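Local coordinates for protein whirlin (Mus musculus, PDB 6FDD) that takes part in hearing and vision as a member of the USH2 complex and is needed to elongate and maintain hair-cell stereocilia, at residues Q24-A27 against T28-Y32; A45-M48 against A49-L53. All coordinates share one frame; numbering follows the deposited sequence. Where two conformers were deposited one is given.

Contact 1 of 2, residues Q24-A27 against T28-Y32; sequences QERA and TMMYY
The amide of Met30 gives the carbonyl of Arg26 a nearly straight bond, N to O 2.9 Å with an N-H...O angle of 168°, and three more i to i+4 bonds repeat it along helix 23-37, an alpha helix of whirlin's all-helical HHD2 domain. Met29 N reaches Glu25 O at 3.0 Å, Thr28 N reaches Gln24 O, and Tyr31 N reaches Ala27 O at 2.9 Å. With OG1 beside its own backbone N (chi1 -60°), the Thr28 hydroxyl is turned toward the preceding turn, 3.2 Å from Gln24 O. The carboxylate of Glu25 is engaged elsewhere, in a salt bridge to Lys59 and a hydrogen bond to the backbone N of Thr22.

Packing within the turn is light. The end of Met29, a selenomethionine, leads away from residues 24-27 and into the core, against Leu50, Leu53, Leu62 and Val66. Selenomethionine Met30 is folded at chi2 and chi3 on the exposed side; its CG lies 4.4 Å from Arg26 CG and, closer still, 3.3 Å from Arg26 O.

Contact 2 of 2, residues A45-M48 against A49-L53; sequences AMVM and ALFEL
Val47 and Phe51, one turn apart on helix 43-53, lie side by side and point the same way, with the valine methyl CG1 over one face of the phenyl ring. This is a CH-pi contact: CG1 stands 3.8 Å from the centroid of the Phe51 ring, 24° off its normal, displaced toward the rim where CZ is 3.5 Å away. Two torsions bring the groups together. Val47 CG1 is anti to the backbone N (chi1 162°), while Phe51 CG sits beside its own N (chi1 -75°), which swings the ring back along the helix over the valine. With an alanine at Phe51, Val47 CG1 is likely to lose the aromatic face it rests on, leaving a gap beside the methyl.

Further into the interior, selenomethionine Met46 packs against Leu50. In the conformer given, the two side chains cross obliquely, with Met46 CE 4.2 Å from Leu50 CD1. Leu50 CG also packs 3.4 Å from Met46 O, the same oxygen that accepts the hydrogen bond of Leu50 N (3.0 Å); Phe51 N likewise bonds to Val47 O.

These side chains tie the helix to its neighbours: Met46 meets Leu33 and Tyr36 of helix 23-37, Val47 meets Phe78 and Leu81 of helix 75-81, and Leu50 and Phe51 both lie against Leu63 of helix 62-67.

Overall arrangement
Contact 1 lies wholly within helix 23-37 and contact 2 within helix 43-53, the next helix along the chain, so the two come in series, with their centres about 11 Å apart. The helices pack directly on each other. Leu53 CD2 rests 3.6 Å from Glu25 O and 3.7 Å from Met29 N, and Tyr32 CD1 is 3.6 Å from Ala49 CB. The start of contact 1 thus meets the end of contact 2, as expected for helices running roughly antiparallel. Contact 1 is mostly at the surface, whereas contact 2 is partly buried. The Met29 and Leu50 side chains meet in the interior between the two helices, so the pair contributes to the hydrophobic core of this small helical domain.

Contact 1 of 2, residues Q24-A27 against T28-Y32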
loop_
_atom_site.group_PDB
_atom_site.type_symbol
_atom_site.label_atom_id
_atom_site.label_comp_id
_atom_site.label_asym_id
_atom_site.label_seq_id
_atom_site.Cartn_x
_atom_site.Cartn_y
_atom_site.Cartn_z
ATOM N N GLN A 24 0.205 0.904 15.116
ATOM C CA GLN A 24 0.188 -0.533 14.801
ATOM C C GLN A 24 -0.236 -0.811 13.353
ATOM O O GLN A 24 0.379 -1.647 12.691
ATOM C CB GLN A 24 -0.652 -1.316 15.825
ATOM C CG GLN A 24 0.019 -1.347 17.214
ATOM C CD GLN A 24 1.165 -2.336 17.291
ATOM O OE1 GLN A 24 0.957 -3.536 17.425
ATOM N NE2 GLN A 24 2.405 -1.876 17.188
ATOM N N GLU A 25 -1.249 -0.097 12.850
ATOM C CA GLU A 25 -1.708 -0.248 11.454
ATOM C C GLU A 25 -0.619 0.253 10.495
ATOM O O GLU A 25 -0.370 -0.361 9.461
ATOM C CB GLU A 25 -2.994 0.551 11.217
ATOM C CG GLU A 25 -4.239 -0.017 11.877
ATOM C CD GLU A 25 -5.447 0.870 11.648
ATOM O OE1 GLU A 25 -5.317 2.112 11.763
ATOM O OE2 GLU A 25 -6.513 0.323 11.287
ATOM N N ARG A 26 0.040 1.377 10.844
ATOM C CA ARG A 26 1.138 1.931 10.048
ATOM C C ARG A 26 2.300 0.913 9.985
ATOM O O ARG A 26 2.847 0.677 8.907
ATOM C CB ARG A 26 1.588 3.281 10.633
ATOM C CG ARG A 26 2.684 3.972 9.818
ATOM C CD ARG A 26 2.908 5.430 10.206
ATOM N NE ARG A 26 2.992 5.662 11.656
ATOM C CZ ARG A 26 4.092 5.524 12.397
ATOM N NH1 ARG A 26 5.230 5.125 11.843
ATOM N NH2 ARG A 26 4.053 5.754 13.702
ATOM N N ALA A 27 2.610 0.253 11.129
ATOM C CA ALA A 27 3.642 -0.793 11.182
ATOM C C ALA A 27 3.271 -1.946 10.222
ATOM O O ALA A 27 4.146 -2.446 9.518
ATOM C CB ALA A 27 3.793 -1.314 12.607
ATOM N N THR A 28 1.972 -2.341 10.170
ATOM C CA THR A 28 1.527 -3.408 9.241
ATOM C C THR A 28 1.741 -2.987 7.780
ATOM O O THR A 28 2.301 -3.753 6.983
ATOM C CB THR A 28 0.073 -3.807 9.554
ATOM O OG1 THR A 28 0.010 -4.281 10.897
ATOM C CG2 THR A 28 -0.456 -4.892 8.607
HETATM N N MSE A 29 1.326 -1.765 7.430
HETATM C CA MSE A 29 1.519 -1.274 6.069
HETATM C C MSE A 29 2.995 -1.277 5.682
HETATM O O MSE A 29 3.334 -1.787 4.618
HETATM C CB MSE A 29 0.936 0.135 5.885
HETATM C CG MSE A 29 1.177 0.671 4.484
HETATM SE SE MSE A 29 0.373 2.401 4.298
HETATM C CE MSE A 29 -1.221 1.705 3.494
HETATM N N MSE A 30 3.869 -0.731 6.553
HETATM C CA MSE A 30 5.308 -0.645 6.276
HETATM C C MSE A 30 5.939 -2.029 6.160
HETATM O O MSE A 30 6.771 -2.240 5.280
HETATM C CB MSE A 30 6.034 0.247 7.297
HETATM C CG MSE A 30 5.542 1.702 7.291
HETATM SE SE MSE A 30 5.487 2.500 5.492
HETATM C CE MSE A 30 7.389 2.846 5.253
ATOM N N TYR A 31 5.456 -2.993 6.971
ATOM C CA TYR A 31 5.918 -4.380 6.917
ATOM C C TYR A 31 5.664 -4.986 5.537
ATOM O O TYR A 31 6.596 -5.522 4.926
ATOM C CB TYR A 31 5.229 -5.227 8.030
ATOM C CG TYR A 31 5.471 -6.710 7.856
ATOM C CD1 TYR A 31 6.748 -7.249 7.995
ATOM C CD2 TYR A 31 4.435 -7.568 7.483
ATOM C CE1 TYR A 31 6.982 -8.607 7.799
ATOM C CE2 TYR A 31 4.665 -8.932 7.274
ATOM C CZ TYR A 31 5.934 -9.445 7.440
ATOM O OH TYR A 31 6.142 -10.772 7.201
ATOM N N TYR A 32 4.398 -4.915 5.044
ATOM C CA TYR A 32 4.053 -5.491 3.731
ATOM C C TYR A 32 4.784 -4.811 2.593
ATOM O O TYR A 32 5.254 -5.486 1.673
ATOM C CB TYR A 32 2.548 -5.522 3.515
ATOM C CG TYR A 32 1.926 -6.659 4.309
ATOM C CD1 TYR A 32 2.202 -7.991 3.991
ATOM C CD2 TYR A 32 1.121 -6.406 5.412
ATOM C CE1 TYR A 32 1.676 -9.042 4.749
ATOM C CE2 TYR A 32 0.569 -7.456 6.163
ATOM C CZ TYR A 32 0.866 -8.769 5.834
ATOM O OH TYR A 32 0.344 -9.823 6.557
#

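Contact 2 of 2, residues A45-M48 against A49-L53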
loop_
_atom_site.group_PDB
_atom_site.type_symbol
_atom_site.label_atom_id
_atom_site.label_comp_id
_atom_site.label_asym_id
_atom_site.label_seq_id
_atom_site.Cartn_x
_atom_site.Cartn_y
_atom_site.Cartn_z
ATOM N N ALA A 45 0.165 -10.107 -3.836
ATOM C CA ALA A 45 0.089 -10.550 -2.434
ATOM C C ALA A 45 0.110 -9.316 -1.517
ATOM O O ALA A 45 -0.644 -9.253 -0.535
ATOM C CB ALA A 45 1.224 -11.501 -2.111
HETATM N N MSE A 46 0.926 -8.306 -1.880
HETATM C CA MSE A 46 1.006 -7.068 -1.103
HETATM C C MSE A 46 -0.331 -6.322 -1.121
HETATM O O MSE A 46 -0.807 -5.857 -0.071
HETATM C CB MSE A 46 2.147 -6.173 -1.633
HETATM C CG MSE A 46 2.445 -4.992 -0.714
HETATM SE SE MSE A 46 3.144 -3.487 -1.729
HETATM C CE MSE A 46 1.532 -3.049 -2.825
ATOM N N VAL A 47 -0.947 -6.194 -2.320
ATOM C CA VAL A 47 -2.228 -5.519 -2.472
ATOM C C VAL A 47 -3.302 -6.211 -1.610
ATOM O O VAL A 47 -4.055 -5.529 -0.907
ATOM C CB VAL A 47 -2.625 -5.434 -3.963
ATOM C CG1 VAL A 47 -4.115 -5.152 -4.132
ATOM C CG2 VAL A 47 -1.784 -4.358 -4.675
HETATM N N MSE A 48 -3.379 -7.547 -1.688
HETATM C CA MSE A 48 -4.374 -8.302 -0.903
HETATM C C MSE A 48 -4.221 -8.067 0.604
HETATM O O MSE A 48 -5.219 -7.874 1.303
HETATM C CB MSE A 48 -4.326 -9.778 -1.269
HETATM C CG MSE A 48 -4.758 -10.012 -2.714
HETATM SE SE MSE A 48 -4.985 -11.871 -3.117
HETATM C CE MSE A 48 -3.209 -12.483 -2.884
ATOM N N ALA A 49 -2.975 -7.990 1.087
ATOM C CA ALA A 49 -2.697 -7.719 2.503
ATOM C C ALA A 49 -3.182 -6.317 2.865
ATOM O O ALA A 49 -3.778 -6.127 3.923
ATOM C CB ALA A 49 -1.215 -7.855 2.776
ATOM N N LEU A 50 -2.967 -5.340 1.967
ATOM C CA LEU A 50 -3.428 -3.960 2.194
ATOM C C LEU A 50 -4.947 -3.855 2.171
ATOM O O LEU A 50 -5.505 -3.079 2.942
ATOM C CB LEU A 50 -2.780 -2.977 1.209
ATOM C CG LEU A 50 -1.249 -2.802 1.381
ATOM C CD1 LEU A 50 -0.733 -1.765 0.455
ATOM C CD2 LEU A 50 -0.868 -2.384 2.812
ATOM N N PHE A 51 -5.635 -4.669 1.332
ATOM C CA PHE A 51 -7.101 -4.697 1.321
ATOM C C PHE A 51 -7.641 -5.158 2.702
ATOM O O PHE A 51 -8.705 -4.708 3.136
ATOM C CB PHE A 51 -7.597 -5.667 0.230
ATOM C CG PHE A 51 -7.509 -5.203 -1.214
ATOM C CD1 PHE A 51 -7.425 -3.854 -1.525
ATOM C CD2 PHE A 51 -7.631 -6.114 -2.262
ATOM C CE1 PHE A 51 -7.407 -3.422 -2.862
ATOM C CE2 PHE A 51 -7.604 -5.682 -3.602
ATOM C CZ PHE A 51 -7.487 -4.341 -3.889
ATOM N N GLU A 52 -6.899 -6.048 3.379
ATOM C CA GLU A 52 -7.275 -6.544 4.716
ATOM C C GLU A 52 -7.059 -5.460 5.781
ATOM O O GLU A 52 -7.788 -5.398 6.770
ATOM C CB GLU A 52 -6.471 -7.799 5.085
ATOM C CG GLU A 52 -6.765 -8.999 4.200
ATOM C CD GLU A 52 -8.154 -9.608 4.315
ATOM O OE1 GLU A 52 -8.902 -9.267 5.260
ATOM O OE2 GLU A 52 -8.466 -10.485 3.479
ATOM N N LEU A 53 -6.066 -4.610 5.575
ATOM C CA LEU A 53 -5.724 -3.545 6.521
ATOM C C LEU A 53 -6.593 -2.292 6.376
ATOM O O LEU A 53 -7.027 -1.716 7.376
ATOM C CB LEU A 53 -4.235 -3.174 6.320
ATOM C CG LEU A 53 -3.664 -2.080 7.218
ATOM C CD1 LEU A 53 -3.560 -2.561 8.673
ATOM C CD2 LEU A 53 -2.301 -1.633 6.708
#